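Local structure of enoyl-CoA hydratase/isomerase (3QXZ) at residues A[9-14]-A[44-49]; A[50-55]-A[97-102]; A[101-106]-A[118-123]; A[27-32]-A[58-63]; A[122-127]-A[187-192]. The protein probably acts on enoyl-CoA thioesters as a hydratase or double-bond isomerase of the crotonase family. One frame throughout, in Å; residues are numbered along the deposited sequence. Where two conformers were deposited one is given.

Contact 1 of 5, residues A[9-14]-A[44-49]; sequences LHEEIR and QRLDDD. With K (potassium ion), chain D; EDO (1,2-ethanediol), chain I.
Glu11 on strand 9-14 meets Arg45 on helix 44-48 through a two-pronged salt bridge. CB of Glu11 points toward the helix, and CG stands anti to the backbone N (chi1 -179°). The chain stays extended beyond CG. CD then lies in the guanidinium plane of Arg45, off its edge. OE1 accepts from NH2 of Arg45 at 2.6 Å, and the bond is close to straight at 167°. OE2 of Glu11 accepts from NH1 of Arg45 at 2.8 Å. Both oxygens use their syn lone pairs, and Arg45 grips the carboxylate end-on with NH1 and NH2. The carboxylate and guanidinium planes are only 23° apart. Two bonds at the same pair of groups hold them nearly coplanar and fix their rotation. OE2 of Glu11 also rests 3.6 Å from CD2 of Leu46.

Next to the charged pair the contact is apolar. CD1 of Ile13 touches CD2 of Leu46 at 3.7 Å, the two side chains sliding past each other in opposite directions. Leu46 is buried, and Ala18 of strand 17-23 also packs on it.

The C-terminal end of the helix also binds a potassium ion. The main-chain O atoms of Leu46, Asp47 and Asp49 bind it, Asp49 O at 2.7 Å. Val52 O, Thr99 OG1 and a water complete the site. Carbonyl oxygens at a helix C-terminus are suited to holding a monovalent cation. The whole is a helix packed on the outermost strand, within this chain, of the crotonase-fold sheet, with a potassium site at the helix end.

Contact 2 of 5, residues A[50-55]-A[97-102]; sequences PAVRVI and LRTPVI. With K (potassium ion), chain D; EDO (1,2-ethanediol), chain H.
Ile55 lies at the apolar centre, with its CD1 touching CD1 of Leu97 at 4.0 Å and CG2 of Thr99 at 3.9 Å. It crosses both side chains at about a right angle. CG1 of Ile55 is anti to the carbonyl carbon (chi1 -60°), and both CG1 and CD1 meet the Thr99 methyl. CG2 of Val101 approaches CB of Ile55 on the same face of the sheet. Leu46 of helix 33-48 also packs on Ile55. Val54 packs among different neighbours: its CG1 meets CD1 of Ile102 at 4.0 Å, and Ala197 and Ile200 of helix 186-203 adjoin it.

The backbones join as parallel neighbours in the central sheet of the crotonase fold. Ile55 N donates to Pro100 O at 2.9 Å, and Ile102 N donates to Ile55 O. A CA-H...O contact from Val101 CA to Ile55 O accompanies them.

Outward from the strands, the chains flank a potassium ion. Thr99 is turned so that CG2 lies 3.5 Å from Arg53 O, while OG1 binds the ion at 2.9 Å. Thr99 OG1 is also a probable hydrogen-bond partner of Asp47 OD1. Val52 O supplies a second ligand at 2.6 Å. The other ligands come from the end of helix 33-48, the residue just after it and a water. At the polar edge the Arg53 chain bends at chi2 and chi3, and NE donates to O2 of an ethanediol, probably from the crystallisation liquor. Arg53 NH2 is held by Val204 O.

Contact 3 of 5, residues A[101-106]-A[118-123]; sequences VIAAVN and LHADIR
Asp121 has CG anti to its carbonyl carbon and beside its backbone N (chi1 -58°), and its carboxylate reaches back to Val101. OD2 of Asp121 accepts from Val101 N at 2.8 Å. The N-H meets this oxygen on the anti side, 24° out of the carboxylate plane. In return, Asp121 N donates to Val101 O at 2.9 Å, so one residue grips both the N-H and the C=O of Val101. OD2 also forms a salt bridge with Lys213, and OD1 accepts from Trp217 NE1. This buried carboxylate is thus satisfied at both oxygens, which probably favours its charged form.

Beyond Asp121 the chains run as parallel neighbours in the crotonase-fold sheet. Ala103 N donates to Ile122 O at 2.9 Å. Ile102 and Ile122 share one face, where their CG2 atoms are 4.2 Å apart and Met196 of helix 186-203 packs on both. On the other face, CB of Ala103 sits 3.7 Å from CB of Ala120 and 3.9 Å from CG of Arg123.

Arg123 then bends at chi3, and NH1 donates to Ala120 O from above the carbonyl plane. Ala117 O is a second acceptor for NH1, and Leu179 O takes NE. Ala157 of the second subunit packs on Arg123.

Contact 4 of 5, residues A[27-32]-A[58-63]; sequences TRNSFT and TGAPPA
Asn29, in the loop before helix 33-48, meets Ala60 and Ala63 in the turn that follows strand 54-59 of the crotonase-fold sheet. It has the largest buried area here, followed by Arg28 and Ala63. Both Arg28 and Asn29 have left-handed helical backbone angles, which turn the loop at this point. CG of Asn29 is anti to the carbonyl carbon, and the amide end lies against Ala60 and Ala63.

ND2 of Asn29 donates to Ala60 O at 2.9 Å along an almost straight N-H...O line of 176°. The acceptor lies in the amide plane, while the donor is tilted 18° from the carbonyl plane of Ala60. Phe64 O is another acceptor for ND2. OD1 of Asn29 has its own partner in Gly24 N. It also rests 3.6 Å from CB of Ala60. A water near both OD1 of Asn29 and Ala60 O lies beside the direct bond. The amide is therefore held through both its nitrogen and its oxygen, which fixes its rotation and joins the loop to the turn.

The turn contains a cis peptide bond between Pro61 and Pro62. Past it, Ala63 lies opposite Arg28, their CA atoms 5.5 Å apart. Ala63 O accepts from Asn106 ND2, beyond the contact. Only the base of the Arg28 side chain packs within the contact: its CB lies 3.8 Å from CB of Ala63.

Contact 5 of 5, residues A[122-127]-A[187-192]; sequences IRILAE and GKVLGA
Helix 187-192 packs on the sheet strand 122-126, and Val189 and Ile124 carry the contact. The two elements run nearly antiparallel, at 163°, with their axes 7.7 Å apart at closest approach. Val189 points toward the strand, and its two methyls meet successive parts of the strand backbone. CG1 of Val189, anti to the backbone N (chi1 170°), lies 3.5 Å from Ile124 O. The same methyl meets CG2 of Ile124 at 3.9 Å, the two side chains sliding past each other in opposite directions. The other branch, CG2 of Val189, reaches further along the strand to Ala126 N at 3.7 Å. It also meets CB of Ala126.

This is a helix-on-sheet layer of the crotonase fold, in which helix 186-203 covers the face bearing Ile124. Ala104 of the neighbouring strand 101-105 also packs on Val189.

Further along the helix, Ala192 turns its CB toward the strand. CD1 of Ile124 touches that CB at 4.0 Å. Ile124 is thus met by Val189 at CG2 and by Ala192 at CD1, with Leu184 of strand 182-184 and Ala193 also packing on it. No hydrogen bond crosses the contact. Nearby, Ala126 O accepts from Tyr131 OH.

All five contacts reach the same six-stranded sheet. Contacts 2 and 3 share strand 101-105, and contacts 3 and 5 share strand 122-126. Their centres lie about 12 and 9 Å apart. Contact 1 packs helix 33-48 on strand 8-14, outermost within this chain, and contact 5 packs helix 186-203 on strand 122-126. Contacts 1 and 2, centres about 9 Å apart, together build the potassium site. The centres of contacts 4 and 2 are about 22 Å apart although both use strand 54-59. Along the chain, contact 1 closes before contact 2 opens, while contact 4 alternates with both. The same sheet has the metal site near one part and, near another, residues of contacts 3 and 5 that pack on the second subunit.

Contact 1 of 5, residues A[9-14]-A[44-49]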
# COMPACT_ATOMS: atom_id res chain seq x y z
N LEU A 9 17.45 -13.97 24.71
CA LEU A 9 17.91 -13.35 23.47
C LEU A 9 19.38 -13.68 23.27
O LEU A 9 20.23 -13.32 24.10
CB LEU A 9 17.73 -11.83 23.53
CG LEU A 9 18.03 -11.04 22.27
CD1 LEU A 9 17.06 -11.43 21.15
CD2 LEU A 9 17.94 -9.56 22.55
N HIS A 10 19.68 -14.38 22.18
CA HIS A 10 21.07 -14.69 21.83
C HIS A 10 21.56 -13.73 20.75
O HIS A 10 20.77 -13.23 19.94
CB HIS A 10 21.21 -16.15 21.37
CG HIS A 10 20.90 -17.15 22.44
ND1 HIS A 10 20.83 -18.51 22.19
CD2 HIS A 10 20.62 -17.00 23.76
CE1 HIS A 10 20.55 -19.15 23.31
NE2 HIS A 10 20.41 -18.26 24.28
N GLU A 11 22.86 -13.47 20.74
CA GLU A 11 23.47 -12.52 19.82
C GLU A 11 24.81 -13.03 19.32
O GLU A 11 25.65 -13.51 20.10
CB GLU A 11 23.63 -11.16 20.48
CG GLU A 11 24.25 -10.10 19.57
CD GLU A 11 24.42 -8.78 20.27
OE1 GLU A 11 23.45 -8.29 20.87
OE2 GLU A 11 25.55 -8.24 20.23
N GLU A 12 25.02 -12.93 18.01
CA GLU A 12 26.30 -13.26 17.39
C GLU A 12 26.58 -12.25 16.29
O GLU A 12 25.71 -12.02 15.45
CB GLU A 12 26.26 -14.67 16.80
CG GLU A 12 27.58 -15.16 16.21
CD GLU A 12 27.43 -16.51 15.51
OE1 GLU A 12 26.78 -17.41 16.09
OE2 GLU A 12 27.95 -16.65 14.39
N ILE A 13 27.78 -11.66 16.29
CA ILE A 13 28.18 -10.70 15.27
C ILE A 13 29.36 -11.26 14.51
O ILE A 13 30.37 -11.63 15.12
CB ILE A 13 28.57 -9.34 15.86
CG1 ILE A 13 27.49 -8.83 16.82
CG2 ILE A 13 28.90 -8.34 14.72
CD1 ILE A 13 27.89 -7.56 17.57
N ARG A 14 29.24 -11.34 13.19
CA ARG A 14 30.33 -11.82 12.34
C ARG A 14 30.29 -11.14 10.99
O ARG A 14 29.23 -11.07 10.34
CB ARG A 14 30.26 -13.35 12.19
N GLN A 44 19.30 -0.94 20.01
CA GLN A 44 19.98 0.34 20.19
C GLN A 44 21.50 0.20 20.14
O GLN A 44 22.20 0.96 19.44
CB GLN A 44 19.55 1.02 21.49
CG GLN A 44 20.15 2.44 21.62
CD GLN A 44 19.63 3.37 20.53
OE1 GLN A 44 18.45 3.72 20.52
NE2 GLN A 44 20.52 3.76 19.61
N ARG A 45 22.04 -0.79 20.85
CA ARG A 45 23.48 -0.99 20.90
C ARG A 45 24.02 -1.37 19.52
O ARG A 45 25.05 -0.85 19.09
CB ARG A 45 23.81 -2.07 21.95
CG ARG A 45 25.27 -2.47 21.96
CD ARG A 45 25.58 -3.44 23.11
NE ARG A 45 24.57 -4.49 23.23
CZ ARG A 45 24.49 -5.55 22.43
NH1 ARG A 45 25.35 -5.73 21.43
NH2 ARG A 45 23.52 -6.44 22.63
N LEU A 46 23.32 -2.27 18.82
CA LEU A 46 23.77 -2.73 17.52
C LEU A 46 23.67 -1.60 16.49
O LEU A 46 24.52 -1.49 15.61
CB LEU A 46 22.99 -3.98 17.07
CG LEU A 46 23.23 -5.23 17.93
CD1 LEU A 46 22.25 -6.31 17.54
CD2 LEU A 46 24.67 -5.72 17.81
N ASP A 47 22.64 -0.77 16.61
CA ASP A 47 22.52 0.38 15.72
C ASP A 47 23.72 1.31 15.89
O ASP A 47 24.28 1.80 14.89
CB ASP A 47 21.21 1.14 15.94
CG ASP A 47 20.86 2.05 14.78
OD1 ASP A 47 21.17 1.71 13.62
OD2 ASP A 47 20.24 3.10 15.02
N ASP A 48 24.14 1.52 17.14
CA ASP A 48 25.24 2.41 17.45
C ASP A 48 26.61 1.85 17.08
O ASP A 48 27.56 2.62 16.91
CB ASP A 48 25.21 2.78 18.93
CG ASP A 48 24.02 3.64 19.28
OD1 ASP A 48 23.44 4.26 18.36
OD2 ASP A 48 23.67 3.71 20.48
N ASP A 49 26.73 0.52 16.94
CA ASP A 49 28.00 -0.15 16.64
C ASP A 49 28.33 0.04 15.16
O ASP A 49 27.62 -0.49 14.30
CB ASP A 49 27.86 -1.63 16.97
CG ASP A 49 29.17 -2.40 16.88
OD1 ASP A 49 30.10 -1.92 16.22
OD2 ASP A 49 29.21 -3.51 17.46
K K D . 25.20 -0.17 13.18
C1 EDO I . 17.00 4.70 17.43
O1 EDO I . 16.99 5.28 18.74
C2 EDO I . 18.19 5.22 16.64
O2 EDO I . 19.39 4.54 17.06
O HOH W 1 26.22 2.03 11.95

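Contact 2 of 5, residues A[50-55]-A[97-102]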
# COMPACT_ATOMS: atom_id res chain seq x y z
N PRO A 50 29.40 0.80 14.82
CA PRO A 50 29.70 1.08 13.42
C PRO A 50 30.06 -0.18 12.63
O PRO A 50 29.92 -0.19 11.40
CB PRO A 50 30.92 2.01 13.50
CG PRO A 50 31.55 1.69 14.78
CD PRO A 50 30.41 1.39 15.72
N ALA A 51 30.48 -1.22 13.33
CA ALA A 51 30.89 -2.47 12.70
C ALA A 51 29.70 -3.31 12.25
O ALA A 51 29.86 -4.26 11.49
CB ALA A 51 31.76 -3.27 13.65
N VAL A 52 28.51 -2.99 12.75
CA VAL A 52 27.30 -3.76 12.41
C VAL A 52 26.56 -3.08 11.25
O VAL A 52 26.02 -1.96 11.40
CB VAL A 52 26.38 -3.95 13.62
CG1 VAL A 52 25.06 -4.64 13.20
CG2 VAL A 52 27.06 -4.79 14.73
N ARG A 53 26.57 -3.74 10.11
CA ARG A 53 25.95 -3.24 8.88
C ARG A 53 24.48 -3.64 8.74
O ARG A 53 23.69 -2.90 8.13
CB ARG A 53 26.73 -3.72 7.65
CG ARG A 53 28.17 -3.13 7.53
CD ARG A 53 28.21 -1.60 7.37
NE ARG A 53 27.14 -1.19 6.48
CZ ARG A 53 27.13 -1.34 5.16
NH1 ARG A 53 28.22 -1.74 4.48
NH2 ARG A 53 26.03 -1.02 4.51
N VAL A 54 24.13 -4.81 9.28
CA VAL A 54 22.77 -5.36 9.15
C VAL A 54 22.49 -6.19 10.39
O VAL A 54 23.40 -6.87 10.90
CB VAL A 54 22.62 -6.29 7.90
CG1 VAL A 54 21.18 -6.79 7.74
CG2 VAL A 54 23.07 -5.62 6.64
N ILE A 55 21.24 -6.16 10.83
CA ILE A 55 20.75 -7.00 11.91
C ILE A 55 19.75 -8.00 11.35
O ILE A 55 18.82 -7.62 10.63
CB ILE A 55 20.07 -6.15 13.00
CG1 ILE A 55 21.06 -5.14 13.60
CG2 ILE A 55 19.45 -7.05 14.09
CD1 ILE A 55 20.40 -3.93 14.27
N LEU A 97 15.76 2.59 13.46
CA LEU A 97 17.23 2.47 13.42
C LEU A 97 17.83 2.97 12.11
O LEU A 97 17.15 3.05 11.08
CB LEU A 97 17.65 1.00 13.60
CG LEU A 97 17.06 0.26 14.80
CD1 LEU A 97 17.63 -1.16 14.85
CD2 LEU A 97 17.26 1.02 16.12
N ARG A 98 19.13 3.29 12.13
CA ARG A 98 19.86 3.56 10.89
C ARG A 98 20.25 2.25 10.18
O ARG A 98 20.44 2.23 8.97
CB ARG A 98 21.10 4.39 11.20
CG ARG A 98 20.77 5.72 11.86
CD ARG A 98 22.01 6.44 12.37
NE ARG A 98 22.83 5.60 13.24
CZ ARG A 98 22.65 5.47 14.55
NH1 ARG A 98 21.68 6.13 15.17
NH2 ARG A 98 23.45 4.67 15.25
N THR A 99 20.30 1.17 10.94
CA THR A 99 20.78 -0.13 10.46
C THR A 99 19.64 -0.96 9.90
O THR A 99 18.65 -1.15 10.59
CB THR A 99 21.46 -0.89 11.61
OG1 THR A 99 22.52 -0.07 12.14
CG2 THR A 99 22.02 -2.25 11.19
N PRO A 100 19.78 -1.51 8.68
CA PRO A 100 18.76 -2.40 8.13
C PRO A 100 18.53 -3.62 9.02
O PRO A 100 19.48 -4.16 9.62
CB PRO A 100 19.36 -2.83 6.79
CG PRO A 100 20.19 -1.65 6.37
CD PRO A 100 20.82 -1.19 7.67
N VAL A 101 17.26 -4.02 9.10
CA VAL A 101 16.85 -5.17 9.91
C VAL A 101 16.05 -6.12 9.02
O VAL A 101 15.05 -5.71 8.41
CB VAL A 101 15.99 -4.72 11.12
CG1 VAL A 101 15.45 -5.94 11.87
CG2 VAL A 101 16.83 -3.86 12.08
N ILE A 102 16.50 -7.37 8.95
CA ILE A 102 15.80 -8.42 8.24
C ILE A 102 15.27 -9.45 9.24
O ILE A 102 16.03 -9.93 10.08
CB ILE A 102 16.77 -9.15 7.27
CG1 ILE A 102 17.38 -8.17 6.25
CG2 ILE A 102 16.05 -10.33 6.56
CD1 ILE A 102 18.56 -8.77 5.44
K K D . 25.20 -0.17 13.18
C1 EDO H . 24.01 1.78 8.78
O1 EDO H . 23.59 1.51 7.44
C2 EDO H . 24.76 0.54 9.24
O2 EDO H . 26.04 0.43 8.57
O HOH W 1 26.22 2.03 11.95

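Contact 3 of 5, residues A[101-106]-A[118-123]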
# COMPACT_ATOMS: atom_id res chain seq x y z
N VAL A 101 17.26 -4.02 9.10
CA VAL A 101 16.85 -5.17 9.91
C VAL A 101 16.05 -6.12 9.02
O VAL A 101 15.05 -5.71 8.41
CB VAL A 101 15.99 -4.72 11.12
CG1 VAL A 101 15.45 -5.94 11.87
CG2 VAL A 101 16.83 -3.86 12.08
N ILE A 102 16.50 -7.37 8.95
CA ILE A 102 15.80 -8.42 8.24
C ILE A 102 15.27 -9.45 9.24
O ILE A 102 16.03 -9.93 10.08
CB ILE A 102 16.77 -9.15 7.27
CG1 ILE A 102 17.38 -8.17 6.25
CG2 ILE A 102 16.05 -10.33 6.56
CD1 ILE A 102 18.56 -8.77 5.44
N ALA A 103 13.98 -9.75 9.17
CA ALA A 103 13.38 -10.79 10.01
C ALA A 103 13.35 -12.09 9.23
O ALA A 103 12.66 -12.21 8.18
CB ALA A 103 11.99 -10.38 10.47
N ALA A 104 14.16 -13.04 9.70
CA ALA A 104 14.19 -14.39 9.16
C ALA A 104 13.17 -15.20 9.96
O ALA A 104 13.48 -15.77 11.02
CB ALA A 104 15.61 -14.98 9.28
N VAL A 105 11.93 -15.14 9.48
CA VAL A 105 10.79 -15.73 10.19
C VAL A 105 10.73 -17.21 9.83
O VAL A 105 10.08 -17.64 8.88
CB VAL A 105 9.48 -14.97 9.89
CG1 VAL A 105 8.35 -15.52 10.71
CG2 VAL A 105 9.65 -13.46 10.18
N ASN A 106 11.51 -17.98 10.59
CA ASN A 106 11.79 -19.39 10.30
C ASN A 106 10.68 -20.36 10.65
O ASN A 106 10.80 -21.55 10.42
CB ASN A 106 13.07 -19.81 11.03
CG ASN A 106 12.97 -19.56 12.50
OD1 ASN A 106 12.94 -18.41 12.94
ND2 ASN A 106 12.85 -20.64 13.31
N LEU A 118 6.80 -7.37 12.06
CA LEU A 118 6.38 -6.29 11.14
C LEU A 118 7.22 -5.03 11.29
O LEU A 118 7.12 -4.14 10.45
CB LEU A 118 4.90 -5.96 11.29
CG LEU A 118 3.90 -7.07 11.00
CD1 LEU A 118 2.49 -6.51 11.20
CD2 LEU A 118 4.05 -7.69 9.59
N HIS A 119 8.06 -4.92 12.33
CA HIS A 119 8.93 -3.73 12.45
C HIS A 119 10.11 -3.81 11.50
O HIS A 119 10.73 -2.78 11.22
CB HIS A 119 9.48 -3.58 13.86
CG HIS A 119 8.46 -3.25 14.89
ND1 HIS A 119 8.81 -3.05 16.20
CD2 HIS A 119 7.12 -3.08 14.81
CE1 HIS A 119 7.71 -2.76 16.89
NE2 HIS A 119 6.68 -2.78 16.07
N ALA A 120 10.48 -5.02 11.06
CA ALA A 120 11.67 -5.19 10.22
C ALA A 120 11.46 -4.58 8.83
O ALA A 120 10.32 -4.44 8.34
CB ALA A 120 12.04 -6.68 10.09
N ASP A 121 12.56 -4.21 8.18
CA ASP A 121 12.47 -3.70 6.80
C ASP A 121 12.00 -4.76 5.83
O ASP A 121 11.23 -4.49 4.90
CB ASP A 121 13.84 -3.19 6.38
CG ASP A 121 14.36 -2.12 7.30
OD1 ASP A 121 13.61 -1.14 7.52
OD2 ASP A 121 15.49 -2.26 7.81
N ILE A 122 12.48 -5.98 6.05
CA ILE A 122 12.36 -7.08 5.10
C ILE A 122 12.00 -8.33 5.90
O ILE A 122 12.54 -8.55 7.00
CB ILE A 122 13.69 -7.27 4.35
CG1 ILE A 122 14.02 -6.02 3.51
CG2 ILE A 122 13.70 -8.58 3.50
CD1 ILE A 122 15.53 -5.87 3.11
N ARG A 123 11.07 -9.13 5.39
CA ARG A 123 10.67 -10.40 6.01
C ARG A 123 10.76 -11.55 5.02
O ARG A 123 10.27 -11.45 3.89
CB ARG A 123 9.22 -10.33 6.54
CG ARG A 123 9.11 -9.74 7.94
CD ARG A 123 7.66 -9.34 8.32
NE ARG A 123 7.19 -8.28 7.42
CZ ARG A 123 7.63 -7.03 7.45
NH1 ARG A 123 8.49 -6.61 8.38
NH2 ARG A 123 7.23 -6.21 6.50

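Contact 4 of 5, residues A[27-32]-A[58-63]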
# COMPACT_ATOMS: atom_id res chain seq x y z
N THR A 27 8.64 -23.03 24.97
CA THR A 27 7.42 -22.25 24.69
C THR A 27 7.35 -21.74 23.25
O THR A 27 6.59 -20.80 22.98
CB THR A 27 7.29 -21.01 25.63
OG1 THR A 27 8.40 -20.13 25.43
CG2 THR A 27 7.21 -21.43 27.10
N ARG A 28 8.10 -22.35 22.34
CA ARG A 28 8.19 -21.88 20.95
C ARG A 28 8.55 -20.39 20.91
O ARG A 28 7.95 -19.57 20.17
CB ARG A 28 6.89 -22.18 20.18
CG ARG A 28 6.74 -23.64 19.76
CD ARG A 28 5.42 -23.87 19.05
NE ARG A 28 5.43 -25.09 18.24
CZ ARG A 28 4.36 -25.60 17.63
NH1 ARG A 28 3.18 -25.02 17.75
NH2 ARG A 28 4.48 -26.71 16.91
N ASN A 29 9.54 -20.04 21.74
CA ASN A 29 10.12 -18.70 21.84
C ASN A 29 9.09 -17.65 22.19
O ASN A 29 9.07 -16.58 21.58
CB ASN A 29 10.91 -18.32 20.56
CG ASN A 29 11.71 -19.49 19.99
OD1 ASN A 29 12.33 -20.27 20.74
ND2 ASN A 29 11.69 -19.63 18.67
N SER A 30 8.24 -17.93 23.18
CA SER A 30 7.19 -17.00 23.58
C SER A 30 7.75 -15.64 23.96
O SER A 30 8.89 -15.53 24.44
CB SER A 30 6.35 -17.55 24.73
OG SER A 30 7.16 -17.70 25.89
N PHE A 31 6.96 -14.60 23.71
CA PHE A 31 7.33 -13.25 24.08
C PHE A 31 7.10 -13.02 25.56
O PHE A 31 6.08 -13.44 26.11
CB PHE A 31 6.53 -12.23 23.27
CG PHE A 31 6.97 -10.82 23.51
CD1 PHE A 31 8.10 -10.32 22.85
CD2 PHE A 31 6.29 -10.01 24.40
CE1 PHE A 31 8.54 -9.03 23.08
CE2 PHE A 31 6.73 -8.70 24.64
CZ PHE A 31 7.85 -8.22 23.97
N THR A 32 8.05 -12.34 26.18
CA THR A 32 7.95 -11.91 27.57
C THR A 32 8.38 -10.46 27.67
O THR A 32 9.10 -9.95 26.80
CB THR A 32 8.87 -12.73 28.51
OG1 THR A 32 10.24 -12.45 28.21
CG2 THR A 32 8.58 -14.25 28.40
N THR A 58 15.79 -13.68 14.23
CA THR A 58 15.31 -15.03 13.94
C THR A 58 14.93 -15.75 15.23
O THR A 58 15.17 -15.22 16.32
CB THR A 58 16.35 -15.80 13.09
OG1 THR A 58 15.70 -16.85 12.38
CG2 THR A 58 17.51 -16.33 13.93
N GLY A 59 14.29 -16.92 15.11
CA GLY A 59 13.93 -17.72 16.29
C GLY A 59 14.59 -19.08 16.33
O GLY A 59 14.94 -19.65 15.30
N ALA A 60 14.75 -19.62 17.54
CA ALA A 60 15.23 -21.00 17.68
C ALA A 60 14.20 -21.93 17.05
O ALA A 60 13.03 -21.88 17.41
CB ALA A 60 15.43 -21.34 19.15
N PRO A 61 14.62 -22.80 16.10
CA PRO A 61 13.65 -23.68 15.46
C PRO A 61 12.87 -24.53 16.48
O PRO A 61 13.44 -24.90 17.51
CB PRO A 61 14.53 -24.56 14.55
CG PRO A 61 15.65 -23.68 14.19
CD PRO A 61 15.94 -22.88 15.45
N PRO A 62 11.61 -24.88 16.18
CA PRO A 62 10.93 -24.72 14.89
C PRO A 62 10.13 -23.42 14.72
O PRO A 62 9.44 -23.27 13.71
CB PRO A 62 9.97 -25.92 14.89
CG PRO A 62 9.58 -26.05 16.33
CD PRO A 62 10.77 -25.62 17.15
N ALA A 63 10.20 -22.51 15.68
CA ALA A 63 9.33 -21.34 15.63
C ALA A 63 10.11 -20.03 15.50
O ALA A 63 11.32 -19.98 15.77
CB ALA A 63 8.46 -21.31 16.87
O HOH W 2 11.88 -22.97 19.84

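Contact 5 of 5, residues A[122-127]-A[187-192]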
# COMPACT_ATOMS: atom_id res chain seq x y z
N ILE A 122 12.48 -5.98 6.05
CA ILE A 122 12.36 -7.08 5.10
C ILE A 122 12.00 -8.33 5.90
O ILE A 122 12.54 -8.55 7.00
CB ILE A 122 13.69 -7.27 4.35
CG1 ILE A 122 14.02 -6.02 3.51
CG2 ILE A 122 13.70 -8.58 3.50
CD1 ILE A 122 15.53 -5.87 3.11
N ARG A 123 11.07 -9.13 5.39
CA ARG A 123 10.67 -10.40 6.01
C ARG A 123 10.76 -11.55 5.02
O ARG A 123 10.27 -11.45 3.89
CB ARG A 123 9.22 -10.33 6.54
CG ARG A 123 9.11 -9.74 7.94
CD ARG A 123 7.66 -9.34 8.32
NE ARG A 123 7.19 -8.28 7.42
CZ ARG A 123 7.63 -7.03 7.45
NH1 ARG A 123 8.49 -6.61 8.38
NH2 ARG A 123 7.23 -6.21 6.50
N ILE A 124 11.38 -12.63 5.47
CA ILE A 124 11.37 -13.89 4.74
C ILE A 124 10.67 -14.88 5.65
O ILE A 124 11.08 -15.06 6.81
CB ILE A 124 12.80 -14.36 4.41
CG1 ILE A 124 13.51 -13.30 3.54
CG2 ILE A 124 12.77 -15.73 3.68
CD1 ILE A 124 15.00 -13.65 3.27
N LEU A 125 9.59 -15.50 5.14
CA LEU A 125 8.76 -16.41 5.96
C LEU A 125 8.85 -17.87 5.54
O LEU A 125 8.94 -18.18 4.35
CB LEU A 125 7.27 -15.96 5.95
CG LEU A 125 6.82 -14.97 7.03
CD1 LEU A 125 7.57 -13.64 6.96
CD2 LEU A 125 5.30 -14.72 6.90
N ALA A 126 8.78 -18.73 6.54
CA ALA A 126 8.75 -20.18 6.34
C ALA A 126 7.39 -20.62 5.81
O ALA A 126 6.35 -20.31 6.41
CB ALA A 126 9.03 -20.87 7.66
N GLU A 127 7.39 -21.41 4.73
CA GLU A 127 6.14 -21.95 4.17
C GLU A 127 5.32 -22.78 5.16
O GLU A 127 4.08 -22.80 5.09
CB GLU A 127 6.44 -22.73 2.88
CG GLU A 127 6.77 -21.80 1.72
CD GLU A 127 7.50 -22.50 0.57
OE1 GLU A 127 7.67 -23.73 0.62
OE2 GLU A 127 7.90 -21.80 -0.38
N GLY A 187 13.76 -24.49 6.62
CA GLY A 187 15.21 -24.72 6.74
C GLY A 187 16.10 -23.87 5.85
O GLY A 187 17.33 -23.87 6.01
N LYS A 188 15.48 -23.14 4.92
CA LYS A 188 16.18 -22.29 3.96
C LYS A 188 16.06 -20.80 4.34
O LYS A 188 16.78 -19.96 3.81
CB LYS A 188 15.61 -22.51 2.55
CG LYS A 188 15.81 -23.93 1.97
CD LYS A 188 17.29 -24.24 1.74
CE LYS A 188 17.51 -25.66 1.24
NZ LYS A 188 18.97 -25.96 1.14
N VAL A 189 15.17 -20.47 5.27
CA VAL A 189 14.86 -19.06 5.57
C VAL A 189 16.05 -18.27 6.13
O VAL A 189 16.38 -17.18 5.60
CB VAL A 189 13.66 -18.97 6.54
CG1 VAL A 189 13.47 -17.54 7.05
CG2 VAL A 189 12.36 -19.43 5.84
N LEU A 190 16.70 -18.79 7.17
CA LEU A 190 17.80 -18.06 7.78
C LEU A 190 18.96 -17.88 6.81
O LEU A 190 19.53 -16.79 6.72
CB LEU A 190 18.26 -18.74 9.08
CG LEU A 190 19.41 -18.04 9.83
CD1 LEU A 190 19.14 -16.55 10.15
CD2 LEU A 190 19.73 -18.84 11.12
N GLY A 191 19.31 -18.93 6.06
CA GLY A 191 20.38 -18.84 5.08
C GLY A 191 20.10 -17.78 4.02
O GLY A 191 21.01 -17.06 3.61
N ALA A 192 18.85 -17.68 3.57
CA ALA A 192 18.51 -16.65 2.59
C ALA A 192 18.64 -15.25 3.19
O ALA A 192 19.15 -14.33 2.55
CB ALA A 192 17.09 -16.85 2.04